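Local coordinates for pyridoxamine 5'-phosphate oxidase-related, FMN-binding (Mycobacterium smegmatis, PDB 3F7E), which probably acts as a coenzyme F420-dependent oxidoreductase, possibly reducing carbon-carbon double bonds in substrates such as aflatoxins, at residues 18-23 / 61-66; 30-35 / 51-56; 77-82 / 121-126. All coordinates share one frame; numbering follows the deposited sequence.

Contact 1: 18-23 / 61-66; sequences GHLATV and PAVAMS
His19 and Ser66 are joined by a pair of backbone hydrogen bonds, His19 N to Ser66 O at 2.8 Å and Ser66 N to His19 O at 3.0 Å, which identifies them as an antiparallel hydrogen-bonded pair. Ala21 and Ala64 form the second such pair. Here Ala21 N to Ala64 O is the shorter bond, at 2.7 Å and nearly straight (177° at the hydrogen), whereas the return bond from Ala64 N to Ala21 O spans 3.1 Å. Between them Leu20 and Met65 make a non-hydrogen-bonded pair, where CA-H groups turn to the carbonyls instead: Met65 CA lies 3.3 Å from His19 O. Past Ala21 the direct bonding gives way to a water, which accepts from Val23 N and donates to Ala62 O.

Apolar contacts gather on the face that carries Leu20 and Met65. In Leu20, chi1 of -178° sets CG anti to the backbone N, and from there CD1 comes to 4.0 Å from Val63 CB, the two side chains crossing obliquely, and close to Met65 CB. Val63 CG1 meets Thr22 CG2 at 3.8 Å, the two side chains lying side by side and pointing the same way, while Thr22 OG1 is hydrogen-bonded to Asn56 ND2. The selenomethionine Met65 runs past Gly18, its CG 3.8 Å from Gly18 CA, and its SE lies against the same carbon. Phe45 of strand 43-48 covers both Leu20 and Met65.

On the other face, with Ala21 and Ala64, the His19 ring stacks on His19 of the second subunit. The two strands are inner members of the antiparallel sheet of this PNPOx-like, split-barrel family. Main-chain bonding thus fixes their register, while one face packs into the apolar interior and the other serves the dimer.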
loop_
_atom_site.group_PDB
_atom_site.type_symbol
_atom_site.label_atom_id
_atom_site.label_comp_id
_atom_site.label_asym_id
_atom_site.label_seq_id
_atom_site.Cartn_x
_atom_site.Cartn_y
_atom_site.Cartn_z
ATOM N N GLY A 18 7.402 -2.028 2.056
ATOM C CA GLY A 18 6.277 -1.380 2.688
ATOM C C GLY A 18 5.553 -0.490 1.690
ATOM O O GLY A 18 6.186 0.263 0.964
ATOM N N HIS A 19 4.234 -0.557 1.682
ATOM C CA HIS A 19 3.453 0.199 0.698
ATOM C C HIS A 19 2.972 1.432 1.451
ATOM O O HIS A 19 2.116 1.369 2.325
ATOM C CB HIS A 19 2.332 -0.681 0.147
ATOM C CG HIS A 19 2.867 -1.804 -0.673
ATOM N ND1 HIS A 19 3.486 -2.952 -0.200
ATOM C CD2 HIS A 19 2.880 -1.893 -2.023
ATOM C CE1 HIS A 19 3.839 -3.695 -1.249
ATOM N NE2 HIS A 19 3.479 -3.069 -2.356
ATOM N N LEU A 20 3.590 2.574 1.135
ATOM C CA LEU A 20 3.439 3.828 1.891
ATOM C C LEU A 20 2.431 4.728 1.206
ATOM O O LEU A 20 2.614 5.098 0.048
ATOM C CB LEU A 20 4.806 4.546 2.017
ATOM C CG LEU A 20 4.739 5.830 2.844
ATOM C CD1 LEU A 20 4.471 5.519 4.341
ATOM C CD2 LEU A 20 6.048 6.593 2.706
ATOM N N ALA A 21 1.371 5.054 1.949
ATOM C CA ALA A 21 0.287 5.909 1.458
ATOM C C ALA A 21 0.400 7.305 2.022
ATOM O O ALA A 21 0.657 7.501 3.232
ATOM C CB ALA A 21 -1.067 5.321 1.854
ATOM N N THR A 22 0.167 8.276 1.162
ATOM C CA THR A 22 0.144 9.684 1.500
ATOM C C THR A 22 -1.146 10.258 0.891
ATOM O O THR A 22 -1.822 9.596 0.130
ATOM C CB THR A 22 1.383 10.416 0.941
ATOM O OG1 THR A 22 1.487 10.210 -0.480
ATOM C CG2 THR A 22 2.678 9.996 1.661
ATOM N N VAL A 23 -1.473 11.502 1.229
ATOM C CA VAL A 23 -2.673 12.126 0.680
ATOM C C VAL A 23 -2.240 13.384 -0.051
ATOM O O VAL A 23 -1.445 14.177 0.478
ATOM C CB VAL A 23 -3.730 12.463 1.784
ATOM C CG1 VAL A 23 -5.020 12.905 1.163
ATOM C CG2 VAL A 23 -4.008 11.275 2.661
ATOM N N PRO A 61 1.260 15.756 6.878
ATOM C CA PRO A 61 2.290 14.825 7.377
ATOM C C PRO A 61 1.774 13.425 7.730
ATOM O O PRO A 61 2.573 12.572 8.133
ATOM C CB PRO A 61 2.837 15.546 8.616
ATOM C CG PRO A 61 1.673 16.302 9.107
ATOM C CD PRO A 61 0.941 16.785 7.884
ATOM N N ALA A 62 0.476 13.176 7.605
ATOM C CA ALA A 62 -0.070 11.881 7.998
ATOM C C ALA A 62 0.139 10.848 6.899
ATOM O O ALA A 62 -0.205 11.083 5.734
ATOM C CB ALA A 62 -1.533 11.994 8.359
ATOM N N VAL A 63 0.658 9.689 7.277
ATOM C CA VAL A 63 0.959 8.623 6.345
ATOM C C VAL A 63 0.466 7.277 6.901
ATOM O O VAL A 63 0.105 7.157 8.083
ATOM C CB VAL A 63 2.476 8.533 6.034
ATOM C CG1 VAL A 63 2.969 9.846 5.484
ATOM C CG2 VAL A 63 3.308 8.071 7.255
ATOM N N ALA A 64 0.482 6.252 6.052
ATOM C CA ALA A 64 0.164 4.895 6.493
ATOM C C ALA A 64 1.011 3.930 5.675
ATOM O O ALA A 64 1.243 4.170 4.507
ATOM C CB ALA A 64 -1.330 4.593 6.315
HETATM N N MSE A 65 1.455 2.827 6.278
HETATM C CA MSE A 65 2.280 1.835 5.559
HETATM C C MSE A 65 1.724 0.447 5.815
HETATM O O MSE A 65 1.400 0.068 6.951
HETATM C CB MSE A 65 3.743 1.869 6.036
HETATM C CG MSE A 65 4.663 1.023 5.179
HETATM SE SE MSE A 65 6.491 0.945 5.816
HETATM C CE MSE A 65 6.243 -0.388 7.202
ATOM N N SER A 66 1.612 -0.320 4.739
ATOM C CA SER A 66 1.156 -1.712 4.755
ATOM C C SER A 66 2.310 -2.634 4.375
ATOM O O SER A 66 2.944 -2.486 3.322
ATOM C CB SER A 66 0.009 -1.862 3.737
ATOM O OG SER A 66 -0.283 -3.234 3.507
HETATM O O HOH W 1 0.199 12.524 3.391
#

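Contact 2: 30-35 / 51-56; sequences QVNAMW and RQKYRN
Gln30 meets Lys53 with its CG anti to the backbone N (chi1 180°) and its chain extended beyond; in Lys53 a chi2 of 164° sends CD on toward the strand. The contact is a strand-helix packing in the split-barrel fold of the PNPOx-like family, setting strand 29-34, outermost of the sheet within this chain, against the first turn of helix 52-59, with segment axes 10.1 Å apart at closest approach. Gln30 and Lys53 cross at about a right angle, and Gln30 OE1 lies 3.0 Å from Lys53 CG. The same oxygen accepts Asn32 ND2 at 3.1 Å, in the carbonyl plane on a lone pair, a bond within the strand that ties the two amides together. Asn32 reaches Lys53 tip to tip, its ND2 3.4 Å from Lys53 CE.

On the helix, Gln52 NE2 donates to Asn56 OD1 at 2.9 Å in an almost straight bond. Arg55 grips Gln52 OE1 side-on through NE and NH1, both from the same face of the amide plane. Gln30 NE2 and Asn56 ND2, two donors, stand 3.1 Å apart without bonding, their amide planes 80° apart. A further contact puts Gln30 NE2 3.6 Å from Gln52 CG.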
loop_
_atom_site.group_PDB
_atom_site.type_symbol
_atom_site.label_atom_id
_atom_site.label_comp_id
_atom_site.label_asym_id
_atom_site.label_seq_id
_atom_site.Cartn_x
_atom_site.Cartn_y
_atom_site.Cartn_z
ATOM N N GLN A 30 -2.334 8.518 -2.542
ATOM C CA GLN A 30 -1.224 8.021 -3.348
ATOM C C GLN A 30 -0.604 6.873 -2.541
ATOM O O GLN A 30 -0.490 6.993 -1.321
ATOM C CB GLN A 30 -0.163 9.140 -3.522
ATOM C CG GLN A 30 0.998 8.676 -4.334
ATOM C CD GLN A 30 1.908 9.774 -4.772
ATOM O OE1 GLN A 30 3.098 9.530 -4.938
ATOM N NE2 GLN A 30 1.374 10.982 -4.979
ATOM N N VAL A 31 -0.162 5.788 -3.197
ATOM C CA VAL A 31 0.514 4.712 -2.472
ATOM C C VAL A 31 1.602 4.128 -3.373
ATOM O O VAL A 31 1.399 3.897 -4.583
ATOM C CB VAL A 31 -0.501 3.651 -1.946
ATOM C CG1 VAL A 31 -1.281 3.002 -3.077
ATOM C CG2 VAL A 31 0.182 2.596 -1.120
ATOM N N ASN A 32 2.754 3.858 -2.782
ATOM C CA ASN A 32 3.925 3.395 -3.527
ATOM C C ASN A 32 4.678 2.350 -2.722
ATOM O O ASN A 32 4.848 2.489 -1.503
ATOM C CB ASN A 32 4.894 4.553 -3.804
ATOM C CG ASN A 32 4.243 5.658 -4.582
ATOM O OD1 ASN A 32 4.027 5.511 -5.797
ATOM N ND2 ASN A 32 3.876 6.756 -3.903
ATOM N N ALA A 33 5.180 1.317 -3.396
ATOM C CA ALA A 33 6.027 0.309 -2.748
ATOM C C ALA A 33 7.381 0.950 -2.449
ATOM O O ALA A 33 7.975 1.605 -3.308
ATOM C CB ALA A 33 6.194 -0.887 -3.678
HETATM N N MSE A 34 7.892 0.767 -1.223
HETATM C CA MSE A 34 9.113 1.450 -0.721
HETATM C C MSE A 34 10.003 0.491 0.086
HETATM O O MSE A 34 9.482 -0.327 0.828
HETATM C CB MSE A 34 8.739 2.613 0.243
HETATM C CG MSE A 34 7.835 3.660 -0.330
HETATM SE SE MSE A 34 8.745 4.712 -1.689
HETATM C CE MSE A 34 7.421 6.087 -1.909
ATOM N N TRP A 35 11.320 0.629 0.007
ATOM C CA TRP A 35 12.180 0.129 1.078
ATOM C C TRP A 35 11.974 1.007 2.313
ATOM O O TRP A 35 11.697 2.215 2.186
ATOM C CB TRP A 35 13.632 0.150 0.604
ATOM C CG TRP A 35 13.961 -0.919 -0.473
ATOM C CD1 TRP A 35 13.254 -2.061 -0.754
ATOM C CD2 TRP A 35 15.111 -0.951 -1.325
ATOM N NE1 TRP A 35 13.871 -2.776 -1.763
ATOM C CE2 TRP A 35 15.021 -2.116 -2.115
ATOM C CE3 TRP A 35 16.198 -0.091 -1.511
ATOM C CZ2 TRP A 35 15.983 -2.443 -3.072
ATOM C CZ3 TRP A 35 17.154 -0.418 -2.474
ATOM C CH2 TRP A 35 17.044 -1.592 -3.226
ATOM N N ARG A 51 9.553 15.107 -6.241
ATOM C CA ARG A 51 8.362 14.317 -6.610
ATOM C C ARG A 51 7.117 14.621 -5.782
ATOM O O ARG A 51 7.201 15.234 -4.711
ATOM C CB ARG A 51 8.615 12.800 -6.518
ATOM C CG ARG A 51 9.953 12.267 -6.996
ATOM C CD ARG A 51 9.999 11.922 -8.494
ATOM N NE ARG A 51 8.808 11.274 -9.075
ATOM C CZ ARG A 51 8.726 9.988 -9.422
ATOM N NH1 ARG A 51 9.746 9.166 -9.216
ATOM N NH2 ARG A 51 7.608 9.515 -9.967
ATOM N N GLN A 52 5.972 14.135 -6.265
ATOM C CA GLN A 52 4.690 14.411 -5.642
ATOM C C GLN A 52 4.605 13.855 -4.224
ATOM O O GLN A 52 3.975 14.470 -3.367
ATOM C CB GLN A 52 3.527 13.865 -6.479
ATOM C CG GLN A 52 2.169 14.316 -5.984
ATOM C CD GLN A 52 1.996 15.831 -6.007
ATOM O OE1 GLN A 52 2.314 16.499 -7.010
ATOM N NE2 GLN A 52 1.488 16.383 -4.903
ATOM N N LYS A 53 5.192 12.679 -3.987
ATOM C CA LYS A 53 5.102 12.075 -2.654
ATOM C C LYS A 53 5.664 13.025 -1.593
ATOM O O LYS A 53 5.113 13.159 -0.502
ATOM C CB LYS A 53 5.894 10.762 -2.575
ATOM C CG LYS A 53 5.780 9.800 -3.708
ATOM C CD LYS A 53 6.918 8.789 -3.630
ATOM C CE LYS A 53 6.986 7.895 -4.853
ATOM N NZ LYS A 53 8.050 6.865 -4.658
ATOM N N TYR A 54 6.766 13.700 -1.924
ATOM C CA TYR A 54 7.327 14.704 -1.029
ATOM C C TYR A 54 6.401 15.894 -0.821
ATOM O O TYR A 54 6.165 16.316 0.314
ATOM C CB TYR A 54 8.697 15.164 -1.544
ATOM C CG TYR A 54 9.329 16.321 -0.810
ATOM C CD1 TYR A 54 10.105 16.106 0.313
ATOM C CD2 TYR A 54 9.170 17.624 -1.259
ATOM C CE1 TYR A 54 10.706 17.180 0.987
ATOM C CE2 TYR A 54 9.753 18.692 -0.613
ATOM C CZ TYR A 54 10.519 18.469 0.513
ATOM O OH TYR A 54 11.092 19.542 1.142
ATOM N N ARG A 55 5.868 16.431 -1.919
ATOM C CA ARG A 55 4.907 17.525 -1.797
ATOM C C ARG A 55 3.693 17.145 -0.951
ATOM O O ARG A 55 3.196 17.953 -0.170
ATOM C CB ARG A 55 4.474 18.013 -3.172
ATOM C CG ARG A 55 5.608 18.607 -3.942
ATOM C CD ARG A 55 5.168 19.285 -5.250
ATOM N NE ARG A 55 4.722 18.360 -6.296
ATOM C CZ ARG A 55 5.520 17.742 -7.172
ATOM N NH1 ARG A 55 4.986 16.961 -8.106
ATOM N NH2 ARG A 55 6.843 17.905 -7.135
ATOM N N ASN A 56 3.249 15.890 -1.070
ATOM C CA ASN A 56 2.103 15.443 -0.275
ATOM C C ASN A 56 2.416 15.586 1.218
ATOM O O ASN A 56 1.600 16.116 2.005
ATOM C CB ASN A 56 1.755 13.978 -0.561
ATOM C CG ASN A 56 1.216 13.753 -1.956
ATOM O OD1 ASN A 56 0.868 14.701 -2.667
ATOM N ND2 ASN A 56 1.128 12.487 -2.337
#

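Contact 3: 77-82 / 121-126; sequences LEVRGL and VRPTAF
A classic beta bulge interrupts the antiparallel pairing of strands 76-88 and 116-127 in the central sheet: Thr124 and Ala125 both face Arg80, and the register shifts by one between Arg80 and Gly81. The evidence lies in Arg80 O, which accepts Thr124 N at 2.7 Å and Ala125 N at 3.3 Å, both from the same face of its carbonyl plane. The second donor stands well above that plane, 43° out of it. Arg80 N returns a bond to Ala125 O, completing the bulge; beyond it Leu82 and Arg122 exchange two backbone bonds as a regular pair. At Gly81 the chains come close, its CA 4.0 Å from Pro123 CA and 3.2 Å from Arg122 O.

Apolar side chains cover the face of Val79 and Phe126. Phe126, with CG anti to the carbonyl carbon (chi1 -63°), lies alongside Val79 and points the same way, its CE2 3.8 Å from Val79 CG1. That methyl also meets Pro123 CB at 3.8 Å, while Leu77 CD2 approaches Phe126 CD2 obliquely at 4.1 Å. Val2 near the N-terminus packs on Pro123 and Phe126.

The face of Arg80, Ala125 and Leu82 is mixed. Arg80 NH2 comes to 3.6 Å from Ala125 CB, Leu82 CG packs on Thr124 CG2, and a water bridges Thr124 OG1 to Gly81 O, weakly at the latter. Arg122 leads away to a salt bridge with Glu84. The chemistry implies a strand pair that absorbs one extra residue while keeping backbone bonds on both sides, at the price of one long bond shared at Arg80 O.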
loop_
_atom_site.group_PDB
_atom_site.type_symbol
_atom_site.label_atom_id
_atom_site.label_comp_id
_atom_site.label_asym_id
_atom_site.label_seq_id
_atom_site.Cartn_x
_atom_site.Cartn_y
_atom_site.Cartn_z
ATOM N N LEU A 77 0.946 -6.236 8.764
ATOM C CA LEU A 77 1.014 -5.142 9.773
ATOM C C LEU A 77 0.749 -3.864 9.004
ATOM O O LEU A 77 1.417 -3.578 7.997
ATOM C CB LEU A 77 2.348 -5.073 10.515
ATOM C CG LEU A 77 2.435 -4.053 11.649
ATOM C CD1 LEU A 77 1.465 -4.421 12.778
ATOM C CD2 LEU A 77 3.832 -3.989 12.217
ATOM N N GLU A 78 -0.210 -3.095 9.531
ATOM C CA GLU A 78 -0.558 -1.768 9.020
ATOM C C GLU A 78 -0.131 -0.736 10.045
ATOM O O GLU A 78 -0.546 -0.812 11.205
ATOM C CB GLU A 78 -2.076 -1.673 8.787
ATOM C CG GLU A 78 -2.593 -2.686 7.784
ATOM C CD GLU A 78 -4.072 -2.888 7.856
ATOM O OE1 GLU A 78 -4.737 -2.117 8.578
ATOM O OE2 GLU A 78 -4.595 -3.820 7.188
ATOM N N VAL A 79 0.694 0.228 9.622
ATOM C CA VAL A 79 1.238 1.255 10.520
ATOM C C VAL A 79 0.754 2.633 10.093
ATOM O O VAL A 79 1.103 3.075 9.024
ATOM C CB VAL A 79 2.793 1.280 10.486
ATOM C CG1 VAL A 79 3.369 2.248 11.554
ATOM C CG2 VAL A 79 3.391 -0.142 10.680
ATOM N N ARG A 80 -0.012 3.334 10.915
ATOM C CA ARG A 80 -0.326 4.751 10.620
ATOM C C ARG A 80 0.655 5.613 11.409
ATOM O O ARG A 80 1.138 5.188 12.468
ATOM C CB ARG A 80 -1.777 5.065 10.966
ATOM C CG ARG A 80 -2.765 4.374 10.023
ATOM C CD ARG A 80 -4.096 4.097 10.702
ATOM N NE ARG A 80 -4.673 5.330 11.205
ATOM C CZ ARG A 80 -5.436 5.406 12.299
ATOM N NH1 ARG A 80 -5.885 6.596 12.689
ATOM N NH2 ARG A 80 -5.739 4.306 13.023
ATOM N N GLY A 81 0.987 6.793 10.907
ATOM C CA GLY A 81 1.944 7.617 11.646
ATOM C C GLY A 81 2.026 9.007 11.061
ATOM O O GLY A 81 1.261 9.376 10.154
ATOM N N LEU A 82 2.948 9.784 11.617
ATOM C CA LEU A 82 3.172 11.158 11.197
ATOM C C LEU A 82 4.624 11.370 10.820
ATOM O O LEU A 82 5.546 10.907 11.537
ATOM C CB LEU A 82 2.817 12.116 12.344
ATOM C CG LEU A 82 1.336 12.197 12.743
ATOM C CD1 LEU A 82 1.156 12.935 14.050
ATOM C CD2 LEU A 82 0.485 12.846 11.663
ATOM N N VAL A 121 9.229 8.860 10.141
ATOM C CA VAL A 121 7.826 8.694 10.505
ATOM C C VAL A 121 7.714 8.027 11.879
ATOM O O VAL A 121 8.294 6.962 12.119
ATOM C CB VAL A 121 7.096 7.802 9.466
ATOM C CG1 VAL A 121 5.702 7.387 9.943
ATOM C CG2 VAL A 121 7.040 8.511 8.116
ATOM N N ARG A 122 6.966 8.668 12.772
ATOM C CA ARG A 122 6.680 8.118 14.092
ATOM C C ARG A 122 5.292 7.487 14.082
ATOM O O ARG A 122 4.312 8.161 13.793
ATOM C CB ARG A 122 6.759 9.189 15.164
ATOM C CG ARG A 122 6.529 8.591 16.572
ATOM C CD ARG A 122 6.918 9.541 17.667
ATOM N NE ARG A 122 8.312 9.943 17.527
ATOM C CZ ARG A 122 9.336 9.296 18.077
ATOM N NH1 ARG A 122 9.128 8.231 18.863
ATOM N NH2 ARG A 122 10.568 9.743 17.874
ATOM N N PRO A 123 5.200 6.174 14.368
ATOM C CA PRO A 123 3.901 5.523 14.402
ATOM C C PRO A 123 2.920 6.135 15.391
ATOM O O PRO A 123 3.302 6.508 16.522
ATOM C CB PRO A 123 4.233 4.069 14.775
ATOM C CG PRO A 123 5.633 3.871 14.260
ATOM C CD PRO A 123 6.284 5.196 14.600
ATOM N N THR A 124 1.652 6.175 14.971
ATOM C CA THR A 124 0.523 6.573 15.824
ATOM C C THR A 124 -0.438 5.417 16.064
ATOM O O THR A 124 -1.215 5.464 17.011
ATOM C CB THR A 124 -0.265 7.738 15.202
ATOM O OG1 THR A 124 -0.664 7.344 13.892
ATOM C CG2 THR A 124 0.562 9.024 15.159
ATOM N N ALA A 125 -0.385 4.369 15.238
ATOM C CA ALA A 125 -1.309 3.240 15.371
ATOM C C ALA A 125 -0.765 2.037 14.601
ATOM O O ALA A 125 -0.078 2.189 13.589
ATOM C CB ALA A 125 -2.723 3.599 14.853
ATOM N N PHE A 126 -1.113 0.855 15.104
ATOM C CA PHE A 126 -0.823 -0.415 14.455
ATOM C C PHE A 126 -2.085 -1.261 14.367
ATOM O O PHE A 126 -2.891 -1.284 15.295
ATOM C CB PHE A 126 0.204 -1.220 15.256
ATOM C CG PHE A 126 1.535 -0.562 15.377
ATOM C CD1 PHE A 126 1.837 0.245 16.468
ATOM C CD2 PHE A 126 2.500 -0.744 14.386
ATOM C CE1 PHE A 126 3.081 0.835 16.591
ATOM C CE2 PHE A 126 3.769 -0.136 14.495
ATOM C CZ PHE A 126 4.048 0.654 15.615
HETATM O O HOH W 2 -1.272 9.297 12.001
#

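Contact 1 is wholly buried, whereas contacts 2 and 3 are each only partly so, with exposed residues in contact 3. All three reach one antiparallel sheet. Contacts 1 and 2 share a border where strands 18-23 and 29-34 are neighbours, with Thr22 N 2.9 Å from Gln30 O. Contacts 1 and 3 adjoin through strands 62-68 and 76-88, where Met65 O lies 2.8 Å from Val79 N. Contacts 2 and 3 do not touch, their centres being about 16 Å apart. Chemistry follows place: buried 18-23 / 61-66 combines regular backbone bonding with apolar packing, 30-35 / 51-56 sets polar side chains against lysine methylenes at the sheet margin, and bulged 77-82 / 121-126 joins an apolar face to a more exposed, mixed one.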